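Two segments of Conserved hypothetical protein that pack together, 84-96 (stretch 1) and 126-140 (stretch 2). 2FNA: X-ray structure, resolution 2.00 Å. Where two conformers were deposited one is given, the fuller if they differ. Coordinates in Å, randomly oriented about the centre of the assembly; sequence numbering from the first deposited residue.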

# COMPACT_ATOMS: atom_id res chain seq x y z
N GLU A 84 17.90 -7.29 -0.53
CA GLU A 84 18.04 -5.85 -0.71
C GLU A 84 19.41 -5.34 -0.32
O GLU A 84 19.96 -4.47 -0.99
CB GLU A 84 16.94 -5.10 0.05
CG GLU A 84 15.61 -5.05 -0.70
CD GLU A 84 15.74 -4.47 -2.11
OE1 GLU A 84 16.06 -3.25 -2.28
OE2 GLU A 84 15.53 -5.27 -3.05
N ILE A 85 19.96 -5.87 0.77
CA ILE A 85 21.27 -5.46 1.27
C ILE A 85 22.32 -5.75 0.19
O ILE A 85 23.20 -4.93 -0.06
CB ILE A 85 21.61 -6.13 2.62
CG1 ILE A 85 20.77 -5.49 3.73
CG2 ILE A 85 23.09 -5.98 2.99
CD1 ILE A 85 20.66 -6.32 4.97
N ASN A 86 22.18 -6.90 -0.47
CA ASN A 86 23.13 -7.28 -1.52
C ASN A 86 23.13 -6.30 -2.72
O ASN A 86 24.17 -6.08 -3.35
CB ASN A 86 22.85 -8.73 -1.97
CG ASN A 86 23.40 -9.77 -0.99
OD1 ASN A 86 24.36 -9.52 -0.26
ND2 ASN A 86 22.79 -10.96 -1.00
N LYS A 87 21.97 -5.71 -3.01
CA LYS A 87 21.87 -4.64 -3.99
C LYS A 87 22.56 -3.35 -3.48
O LYS A 87 23.20 -2.61 -4.25
CB LYS A 87 20.40 -4.34 -4.30
CG LYS A 87 19.57 -5.52 -4.78
CD LYS A 87 18.16 -5.06 -5.07
CE LYS A 87 17.24 -6.21 -5.44
NZ LYS A 87 15.88 -5.70 -5.81
N LEU A 88 22.42 -3.10 -2.17
CA LEU A 88 22.96 -1.89 -1.55
C LEU A 88 24.48 -1.88 -1.41
O LEU A 88 25.11 -0.83 -1.57
CB LEU A 88 22.32 -1.65 -0.18
CG LEU A 88 22.72 -0.34 0.50
CD1 LEU A 88 22.22 0.85 -0.28
CD2 LEU A 88 22.23 -0.26 1.94
N VAL A 89 25.08 -3.03 -1.09
CA VAL A 89 26.55 -3.14 -1.02
C VAL A 89 27.21 -2.76 -2.36
O VAL A 89 28.23 -2.09 -2.38
CB VAL A 89 27.03 -4.55 -0.57
CG1 VAL A 89 26.47 -4.88 0.80
CG2 VAL A 89 26.67 -5.63 -1.59
N LYS A 90 26.59 -3.15 -3.47
CA LYS A 90 27.03 -2.72 -4.78
C LYS A 90 27.09 -1.19 -4.89
O LYS A 90 28.01 -0.67 -5.51
CB LYS A 90 26.13 -3.28 -5.88
CG LYS A 90 26.23 -4.79 -6.02
CD LYS A 90 25.34 -5.30 -7.13
CE LYS A 90 25.72 -6.73 -7.52
NZ LYS A 90 24.79 -7.30 -8.54
N ARG A 91 26.11 -0.48 -4.31
CA ARG A 91 26.17 0.99 -4.26
C ARG A 91 27.07 1.52 -3.15
O ARG A 91 27.65 2.60 -3.29
CB ARG A 91 24.78 1.63 -4.13
CG ARG A 91 24.84 3.15 -3.83
CD ARG A 91 23.89 3.99 -4.66
NE ARG A 91 24.16 5.43 -4.50
CZ ARG A 91 23.38 6.40 -4.97
NH1 ARG A 91 22.27 6.11 -5.65
NH2 ARG A 91 23.71 7.67 -4.77
N LEU A 92 27.15 0.81 -2.03
CA LEU A 92 27.94 1.28 -0.88
C LEU A 92 29.13 0.36 -0.59
O LEU A 92 29.09 -0.41 0.36
CB LEU A 92 27.07 1.45 0.37
CG LEU A 92 26.02 2.58 0.42
CD1 LEU A 92 25.29 2.54 1.76
CD2 LEU A 92 26.61 3.98 0.20
N PRO A 93 30.21 0.47 -1.39
CA PRO A 93 31.45 -0.28 -1.18
C PRO A 93 31.88 -0.54 0.28
O PRO A 93 32.34 -1.64 0.58
CB PRO A 93 32.49 0.59 -1.89
CG PRO A 93 31.75 1.12 -3.05
CD PRO A 93 30.32 1.32 -2.60
N SER A 94 31.75 0.45 1.16
CA SER A 94 32.22 0.31 2.56
C SER A 94 31.19 -0.36 3.48
O SER A 94 31.42 -0.47 4.69
CB SER A 94 32.59 1.68 3.15
OG SER A 94 31.47 2.54 3.23
N LEU A 95 30.07 -0.79 2.91
CA LEU A 95 29.04 -1.45 3.71
C LEU A 95 29.45 -2.87 4.06
O LEU A 95 29.33 -3.29 5.20
CB LEU A 95 27.71 -1.46 2.97
CG LEU A 95 26.49 -2.05 3.69
CD1 LEU A 95 26.35 -1.48 5.08
CD2 LEU A 95 25.27 -1.75 2.90
N LEU A 96 29.94 -3.61 3.06
CA LEU A 96 30.39 -4.99 3.28
C LEU A 96 31.35 -5.06 4.46
O LEU A 96 31.27 -5.98 5.27
CB LEU A 96 31.02 -5.56 2.01
CG LEU A 96 30.70 -7.03 1.75
CD1 LEU A 96 29.26 -7.20 1.33
CD2 LEU A 96 31.64 -7.65 0.70
N ASN A 126 21.33 -1.95 14.93
CA ASN A 126 22.77 -1.96 14.55
C ASN A 126 22.96 -2.07 13.05
O ASN A 126 23.92 -1.53 12.49
CB ASN A 126 23.51 -3.11 15.22
CG ASN A 126 23.79 -2.87 16.69
OD1 ASN A 126 23.63 -1.76 17.21
ND2 ASN A 126 24.23 -3.92 17.38
N LEU A 127 22.05 -2.78 12.41
CA LEU A 127 22.06 -2.92 10.97
C LEU A 127 21.87 -1.56 10.29
O LEU A 127 22.65 -1.19 9.39
CB LEU A 127 20.97 -3.92 10.55
CG LEU A 127 20.86 -4.27 9.06
CD1 LEU A 127 22.19 -4.81 8.48
CD2 LEU A 127 19.71 -5.26 8.81
N LEU A 128 20.86 -0.82 10.73
CA LEU A 128 20.55 0.52 10.20
C LEU A 128 21.71 1.47 10.44
O LEU A 128 22.06 2.29 9.58
CB LEU A 128 19.31 1.09 10.88
CG LEU A 128 17.96 0.39 10.67
CD1 LEU A 128 16.91 1.09 11.51
CD2 LEU A 128 17.56 0.40 9.23
N GLU A 129 22.28 1.36 11.64
CA GLU A 129 23.41 2.17 12.04
C GLU A 129 24.62 1.93 11.15
O GLU A 129 25.42 2.85 10.93
CB GLU A 129 23.74 1.88 13.51
CG GLU A 129 24.61 2.95 14.14
CD GLU A 129 24.52 3.01 15.66
OE1 GLU A 129 23.64 2.34 16.27
OE2 GLU A 129 25.33 3.75 16.24
N SER A 130 24.75 0.72 10.60
CA SER A 130 25.87 0.39 9.70
C SER A 130 25.66 0.91 8.28
O SER A 130 26.63 1.21 7.57
CB SER A 130 26.10 -1.12 9.66
OG SER A 130 25.08 -1.75 8.92
N PHE A 131 24.40 1.00 7.84
CA PHE A 131 24.07 1.66 6.59
C PHE A 131 24.49 3.10 6.70
O PHE A 131 25.11 3.65 5.79
CB PHE A 131 22.57 1.65 6.31
CG PHE A 131 21.96 0.28 6.15
CD1 PHE A 131 22.72 -0.84 5.88
CD2 PHE A 131 20.57 0.14 6.24
CE1 PHE A 131 22.12 -2.09 5.72
CE2 PHE A 131 19.97 -1.11 6.07
CZ PHE A 131 20.75 -2.22 5.82
N GLU A 132 24.15 3.72 7.84
CA GLU A 132 24.51 5.11 8.12
C GLU A 132 26.02 5.30 8.19
O GLU A 132 26.52 6.28 7.66
CB GLU A 132 23.79 5.63 9.38
CG GLU A 132 24.45 6.86 10.01
CD GLU A 132 23.52 7.73 10.82
OE1 GLU A 132 22.32 7.78 10.50
OE2 GLU A 132 24.01 8.41 11.75
N GLN A 133 26.74 4.36 8.81
CA GLN A 133 28.22 4.41 8.81
C GLN A 133 28.84 4.35 7.41
O GLN A 133 29.86 4.99 7.15
CB GLN A 133 28.83 3.28 9.65
CG GLN A 133 29.44 3.74 10.98
CD GLN A 133 28.42 3.90 12.11
OE1 GLN A 133 28.64 3.43 13.23
NE2 GLN A 133 27.31 4.59 11.82
N ALA A 134 28.20 3.58 6.53
CA ALA A 134 28.71 3.32 5.19
C ALA A 134 28.36 4.41 4.14
O ALA A 134 28.83 4.35 3.00
CB ALA A 134 28.19 1.95 4.72
N SER A 135 27.57 5.41 4.53
CA SER A 135 26.99 6.35 3.59
C SER A 135 27.24 7.79 4.06
O SER A 135 27.03 8.10 5.23
CB SER A 135 25.48 6.09 3.46
OG SER A 135 24.94 6.65 2.27
N LYS A 136 27.70 8.64 3.15
CA LYS A 136 27.81 10.08 3.41
C LYS A 136 26.45 10.74 3.25
O LYS A 136 26.16 11.77 3.85
CB LYS A 136 28.82 10.73 2.44
N ASP A 137 25.60 10.10 2.46
CA ASP A 137 24.28 10.63 2.10
C ASP A 137 23.17 9.92 2.89
O ASP A 137 23.43 8.90 3.53
CB ASP A 137 24.07 10.42 0.60
CG ASP A 137 25.22 11.00 -0.24
OD1 ASP A 137 25.42 12.23 -0.17
OD2 ASP A 137 25.91 10.24 -0.96
N ASN A 138 21.96 10.47 2.85
CA ASN A 138 20.78 9.79 3.40
C ASN A 138 20.59 8.44 2.72
O ASN A 138 20.82 8.30 1.52
CB ASN A 138 19.50 10.63 3.18
CG ASN A 138 19.40 11.84 4.09
OD1 ASN A 138 20.14 11.95 5.06
ND2 ASN A 138 18.49 12.74 3.78
N VAL A 139 20.19 7.43 3.49
CA VAL A 139 19.84 6.12 2.94
C VAL A 139 18.36 5.96 3.23
O VAL A 139 17.92 6.21 4.35
CB VAL A 139 20.59 4.98 3.63
CG1 VAL A 139 20.17 3.64 3.07
CG2 VAL A 139 22.13 5.20 3.53
N ILE A 140 17.62 5.54 2.22
CA ILE A 140 16.18 5.45 2.30
C ILE A 140 15.83 4.00 2.52
O ILE A 140 16.34 3.10 1.83
CB ILE A 140 15.53 5.98 1.03
CG1 ILE A 140 15.98 7.43 0.82
CG2 ILE A 140 14.01 5.82 1.09
CD1 ILE A 140 15.57 8.01 -0.48

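The two helices run nearly parallel, 19° apart, but their axes come no closer than 12.1 Å, a gap that long side chains must fill. Phe131 is the main filler from stretch 2. Its CA-to-CB bond points sideways, yet the end of its side chain comes nearer to stretch 1 and the ring enters a hollow lined by three aliphatic residues. Leu88 covers one face, its CD2 lying 4.2 Å from the centroid of the Phe131 ring and 17° off the normal, a CH-pi contact. Leu95 CD1 meets the edge at Phe131 CD1, 3.8 Å away, while Ile85 CG1 approaches Phe131 CZ at 3.9 Å. A flat ring offers one broad face to Leu88 and an edge to Leu95, and the branched side chains of Leu88, Leu95 and Ile85 can fit their methyl and methylene groups against it. Ile85 also reaches Leu127, CD1 to CD2, at 4.1 Å.

Farther along, the backbones draw together: the CA atoms of Leu95 and Ala134 are 5.0 Å apart. Here a small side chain fits, and Ala134 CB rests 3.6 Å from Leu95 CA. Leu92 reaches alongside, its CD1 4.2 Å from Ala134 CB and its CD2 3.6 Å from Ala134 O. Ser94 OG also lies near that carbonyl, 3.2 Å from Ala134 O, but the angle is too poor for a hydrogen bond. No hydrogen bond crosses the contact, which rests mainly on apolar packing.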